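Local coordinates for protein cellulose hydrolase (Bacillus licheniformis, PDB 4YZT) that hydrolyses internal beta-1,4-glucosidic bonds of cellulose as an endoglucanase of glycoside hydrolase family 5, here with cellotetraose bound, at residues 273-278 / 307-312; 233-238 / 487-492. All blocks are in the same frame, centred on the assembly; numbering follows the deposited sequence.

Contact 1 of 2, residues 273-278 / 307-312; sequences GTLGAN and GNDQFD
Chi1 of D309, at -72°, sets CG beside the backbone N and anti to the carbonyl carbon; the CA-CB bond points toward the other segment, and OD2 is the atom that meets the backbone of T274 to G276. Q310 also turns CG beside its N, but its chain then bends at chi2 (-60°), which places CD on the side of T274. OD2 of D309 lies 3.8 Å from CA of L275 and 3.9 Å from O of T274. The short side chain of D309 thus brings OD2 up to the backbone in van der Waals contact, with no hydrogen bond across. The polar link is a water: it donates to O of T274 at 2.8 Å and accepts from NE2 of Q310, also at 2.8 Å. The amide of Q310 supplies the N-H needed to close this bridge between buried groups; the Q310 and T274 side chains cross at about a right angle, NE2 4.0 Å from OG1. The CA-CB bond of L275 points away from 307-312, although CD2 still passes 4.3 Å from OD2 of D309; its branched apolar end touches Y225, W304 and W228 and reaches a bound glucose unit. At G276 the backbone angles would press a CB against the preceding carbonyl O, which calls for glycine. D305 accepts hydrogen bonds from N of G307 and N of F311, both in 307-312. Both segments follow neighbouring barrel strands, 267-272 and 299-303, and their meeting is that of the last two beta-to-alpha loops of a TIM barrel, beside the glycan pocket.

Contact 2 of 2, residues 233-238 / 487-492; sequences NWWGRT and YLNYDE
A type I' beta turn, W234 to R237, following the Schellman motif that ends helix 228-231 at N233, carries this contact of the catalytic barrel with the 487-492 loop. With CG anti to the carbonyl carbon (chi1 -66°), the amide of N489 lies stacked on the W234 indole, planes 7° apart, with ND2 3.3 Å above the ring centre and CB making a CH-pi contact to the five-membered ring. Asparagine suits the place because the two ends of its amide do different work: OD1 accepts from N of W235 at 3.0 Å, while ND2 donates to OE1 of E492 at 2.9 Å, which it meets from above the carboxylate plane. N of Y490 gives a nearly straight bond to O of N233 (3.0 Å, 169°). One water accepts from N of G236 and reaches O of L488; another joins NE1 of W234 to OE2 of E492. CB of Y487 sits 3.3 Å from C of W235; G236 has positive phi, and the Y487 ring leaves little room for a CB there, both consistent with glycine. W228 of helix 228-231 meets W234 edge-to-face, ND2 of N233 bonds O of A464, and Y487 and L488 lean on strand 462-470.

How the contacts relate
The two contacts lie with their centres 15 Å apart and touch directly, CA of G276 packing 3.6 Å from CE2 of Y490. Along the chain, contact 1 is nested within the long loop that contact 2 closes. Helix 228-231 touches both: it runs into the segment of contact 2, and its V231 shares a backbone hydrogen bond with L275 of contact 1. Contact 1 is the nearer to the substrate, the side chain of L275 being about 4 Å from a bound glucose unit, against about 9 Å for W234. Contact 2 joins the C-terminal part of the chain to a barrel loop close to the pocket.

Contact 1 of 2, residues 273-278 / 307-312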
# COMPACT_ATOMS: atom_id res chain seq x y z
N GLY A 273 0.66 3.02 2.29
CA GLY A 273 0.11 2.79 0.97
C GLY A 273 -1.26 2.15 1.01
O GLY A 273 -1.73 1.73 2.07
N THR A 274 -1.92 2.07 -0.14
CA THR A 274 -3.22 1.42 -0.17
C THR A 274 -3.02 -0.08 -0.30
O THR A 274 -1.95 -0.55 -0.72
CB THR A 274 -4.13 1.95 -1.32
OG1 THR A 274 -3.42 1.94 -2.57
CG2 THR A 274 -4.56 3.38 -1.01
N LEU A 275 -4.04 -0.82 0.11
CA LEU A 275 -3.99 -2.27 0.24
C LEU A 275 -5.23 -2.86 -0.42
O LEU A 275 -5.92 -3.69 0.18
CB LEU A 275 -3.92 -2.69 1.72
CG LEU A 275 -2.77 -2.14 2.58
CD1 LEU A 275 -2.92 -2.62 4.03
CD2 LEU A 275 -1.40 -2.54 2.00
N GLY A 276 -5.52 -2.41 -1.64
CA GLY A 276 -6.67 -2.93 -2.35
C GLY A 276 -7.67 -1.89 -2.80
O GLY A 276 -8.45 -2.15 -3.73
N ALA A 277 -7.67 -0.72 -2.16
CA ALA A 277 -8.50 0.40 -2.61
C ALA A 277 -8.28 0.61 -4.11
O ALA A 277 -7.13 0.67 -4.54
CB ALA A 277 -8.15 1.68 -1.83
N ASN A 278 -9.36 0.70 -4.89
CA ASN A 278 -9.19 0.76 -6.35
C ASN A 278 -9.69 2.03 -7.04
O ASN A 278 -9.39 2.24 -8.21
CB ASN A 278 -9.85 -0.47 -7.01
CG ASN A 278 -11.38 -0.43 -6.97
OD1 ASN A 278 -12.00 0.26 -6.16
ND2 ASN A 278 -12.00 -1.22 -7.85
N GLY A 307 3.78 -6.94 -4.14
CA GLY A 307 3.97 -7.61 -5.41
C GLY A 307 2.69 -7.71 -6.22
O GLY A 307 2.73 -7.95 -7.43
N ASN A 308 1.56 -7.50 -5.56
CA ASN A 308 0.26 -7.53 -6.21
C ASN A 308 -0.34 -6.16 -6.44
O ASN A 308 -1.15 -6.00 -7.37
CB ASN A 308 -0.73 -8.37 -5.39
CG ASN A 308 -0.49 -9.85 -5.53
OD1 ASN A 308 0.04 -10.31 -6.54
ND2 ASN A 308 -0.87 -10.61 -4.50
N ASP A 309 0.02 -5.19 -5.61
CA ASP A 309 -0.73 -3.93 -5.56
C ASP A 309 -0.14 -2.83 -6.45
O ASP A 309 -0.89 -2.01 -6.95
CB ASP A 309 -0.81 -3.39 -4.11
CG ASP A 309 -1.74 -4.20 -3.23
OD1 ASP A 309 -2.64 -4.87 -3.79
OD2 ASP A 309 -1.59 -4.20 -1.99
N GLN A 310 1.17 -2.83 -6.68
CA GLN A 310 1.77 -1.76 -7.49
C GLN A 310 2.62 -2.32 -8.62
O GLN A 310 2.12 -2.55 -9.71
CB GLN A 310 2.59 -0.82 -6.60
CG GLN A 310 1.86 -0.30 -5.34
CD GLN A 310 0.59 0.50 -5.65
OE1 GLN A 310 0.33 0.88 -6.79
NE2 GLN A 310 -0.20 0.75 -4.61
N PHE A 311 3.91 -2.52 -8.38
CA PHE A 311 4.80 -2.96 -9.46
C PHE A 311 4.63 -4.44 -9.82
O PHE A 311 4.80 -5.33 -8.98
CB PHE A 311 6.25 -2.68 -9.10
CG PHE A 311 7.21 -3.01 -10.20
CD1 PHE A 311 7.16 -2.31 -11.40
CD2 PHE A 311 8.18 -4.00 -10.05
CE1 PHE A 311 8.03 -2.60 -12.44
CE2 PHE A 311 9.06 -4.29 -11.08
CZ PHE A 311 8.99 -3.60 -12.28
N ASP A 312 4.33 -4.70 -11.10
CA ASP A 312 4.24 -6.07 -11.61
C ASP A 312 5.63 -6.52 -12.05
O ASP A 312 6.08 -6.15 -13.14
CB ASP A 312 3.24 -6.14 -12.78
CG ASP A 312 3.02 -7.57 -13.31
OD1 ASP A 312 3.91 -8.44 -13.19
OD2 ASP A 312 1.94 -7.81 -13.90
O HOH W 1 0.48 0.23 -1.90

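Contact 2 of 2, residues 233-238 / 487-492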
# COMPACT_ATOMS: atom_id res chain seq x y z
N ASN A 233 -10.24 -1.11 1.65
CA ASN A 233 -11.63 -1.19 1.17
C ASN A 233 -12.45 -2.14 2.04
O ASN A 233 -12.95 -3.16 1.58
CB ASN A 233 -11.69 -1.62 -0.30
CG ASN A 233 -13.11 -1.53 -0.87
OD1 ASN A 233 -13.99 -0.92 -0.26
ND2 ASN A 233 -13.32 -2.15 -2.02
N TRP A 234 -12.56 -1.79 3.31
CA TRP A 234 -13.44 -2.50 4.23
C TRP A 234 -14.76 -1.74 4.39
O TRP A 234 -14.78 -0.51 4.36
CB TRP A 234 -12.77 -2.67 5.60
CG TRP A 234 -11.76 -3.79 5.70
CD1 TRP A 234 -11.14 -4.43 4.67
CD2 TRP A 234 -11.30 -4.41 6.90
NE1 TRP A 234 -10.30 -5.41 5.16
CE2 TRP A 234 -10.39 -5.42 6.53
CE3 TRP A 234 -11.58 -4.22 8.26
CZ2 TRP A 234 -9.74 -6.23 7.47
CZ3 TRP A 234 -10.94 -5.02 9.19
CH2 TRP A 234 -10.03 -6.01 8.79
N TRP A 235 -15.85 -2.48 4.61
CA TRP A 235 -17.14 -1.90 4.97
C TRP A 235 -17.66 -0.82 4.03
O TRP A 235 -18.37 0.09 4.46
CB TRP A 235 -17.09 -1.34 6.40
CG TRP A 235 -16.57 -2.34 7.42
CD1 TRP A 235 -16.95 -3.63 7.56
CD2 TRP A 235 -15.59 -2.09 8.44
NE1 TRP A 235 -16.26 -4.22 8.60
CE2 TRP A 235 -15.42 -3.29 9.15
CE3 TRP A 235 -14.83 -0.98 8.81
CZ2 TRP A 235 -14.52 -3.41 10.22
CZ3 TRP A 235 -13.95 -1.09 9.86
CH2 TRP A 235 -13.80 -2.30 10.55
N GLY A 236 -17.32 -0.93 2.75
CA GLY A 236 -17.83 -0.00 1.75
C GLY A 236 -17.17 1.37 1.76
O GLY A 236 -17.70 2.30 1.15
N ARG A 237 -16.01 1.50 2.40
CA ARG A 237 -15.31 2.79 2.43
C ARG A 237 -14.46 2.95 1.17
O ARG A 237 -13.24 2.76 1.20
CB ARG A 237 -14.44 2.93 3.70
CG ARG A 237 -13.95 4.36 3.96
CD ARG A 237 -13.30 4.53 5.34
NE ARG A 237 -13.00 5.94 5.62
CZ ARG A 237 -12.81 6.44 6.84
NH1 ARG A 237 -12.87 5.65 7.91
NH2 ARG A 237 -12.56 7.74 7.00
N THR A 238 -15.12 3.30 0.07
CA THR A 238 -14.52 3.24 -1.25
C THR A 238 -13.89 4.54 -1.72
O THR A 238 -13.28 4.57 -2.79
CB THR A 238 -15.57 2.83 -2.29
OG1 THR A 238 -16.62 3.81 -2.31
CG2 THR A 238 -16.17 1.46 -1.97
N TYR A 487 -22.00 -4.14 4.91
CA TYR A 487 -20.95 -4.07 3.89
C TYR A 487 -19.81 -5.03 4.22
O TYR A 487 -19.38 -5.14 5.37
CB TYR A 487 -20.45 -2.63 3.71
CG TYR A 487 -21.41 -1.84 2.84
CD1 TYR A 487 -22.43 -1.11 3.41
CD2 TYR A 487 -21.31 -1.88 1.46
CE1 TYR A 487 -23.33 -0.41 2.63
CE2 TYR A 487 -22.19 -1.18 0.66
CZ TYR A 487 -23.20 -0.45 1.25
OH TYR A 487 -24.08 0.25 0.47
N LEU A 488 -19.36 -5.73 3.19
CA LEU A 488 -18.31 -6.73 3.28
C LEU A 488 -16.92 -6.13 3.04
O LEU A 488 -16.79 -4.94 2.70
CB LEU A 488 -18.56 -7.87 2.28
CG LEU A 488 -19.95 -8.53 2.31
CD1 LEU A 488 -20.05 -9.59 1.23
CD2 LEU A 488 -20.21 -9.15 3.67
N ASN A 489 -15.88 -6.95 3.18
CA ASN A 489 -14.50 -6.47 3.06
C ASN A 489 -13.79 -7.03 1.84
O ASN A 489 -13.81 -8.24 1.60
CB ASN A 489 -13.69 -6.83 4.32
CG ASN A 489 -14.18 -6.11 5.58
OD1 ASN A 489 -14.93 -5.14 5.51
ND2 ASN A 489 -13.73 -6.58 6.73
N TYR A 490 -13.15 -6.15 1.07
CA TYR A 490 -12.39 -6.58 -0.11
C TYR A 490 -11.40 -7.71 0.18
O TYR A 490 -10.74 -7.73 1.23
CB TYR A 490 -11.63 -5.39 -0.69
CG TYR A 490 -10.68 -5.76 -1.81
CD1 TYR A 490 -11.16 -6.16 -3.05
CD2 TYR A 490 -9.30 -5.72 -1.62
CE1 TYR A 490 -10.29 -6.51 -4.08
CE2 TYR A 490 -8.42 -6.06 -2.65
CZ TYR A 490 -8.93 -6.45 -3.87
OH TYR A 490 -8.06 -6.79 -4.90
N ASP A 491 -11.35 -8.66 -0.75
CA ASP A 491 -10.39 -9.78 -0.77
C ASP A 491 -10.80 -10.88 0.22
O ASP A 491 -10.96 -12.01 -0.19
CB ASP A 491 -8.96 -9.30 -0.49
CG ASP A 491 -7.90 -10.17 -1.14
OD1 ASP A 491 -8.16 -10.78 -2.21
OD2 ASP A 491 -6.78 -10.25 -0.59
N GLU A 492 -10.98 -10.56 1.51
CA GLU A 492 -11.35 -11.63 2.43
C GLU A 492 -12.80 -12.07 2.22
O GLU A 492 -13.12 -13.25 2.43
CB GLU A 492 -11.11 -11.23 3.89
CG GLU A 492 -12.06 -10.21 4.46
CD GLU A 492 -11.67 -9.76 5.87
OE1 GLU A 492 -12.54 -9.21 6.57
OE2 GLU A 492 -10.49 -9.94 6.26
O HOH W 2 -15.89 -2.90 1.12
O HOH W 3 -9.05 -5.88 2.35
O HOH W 4 -8.77 -8.28 4.63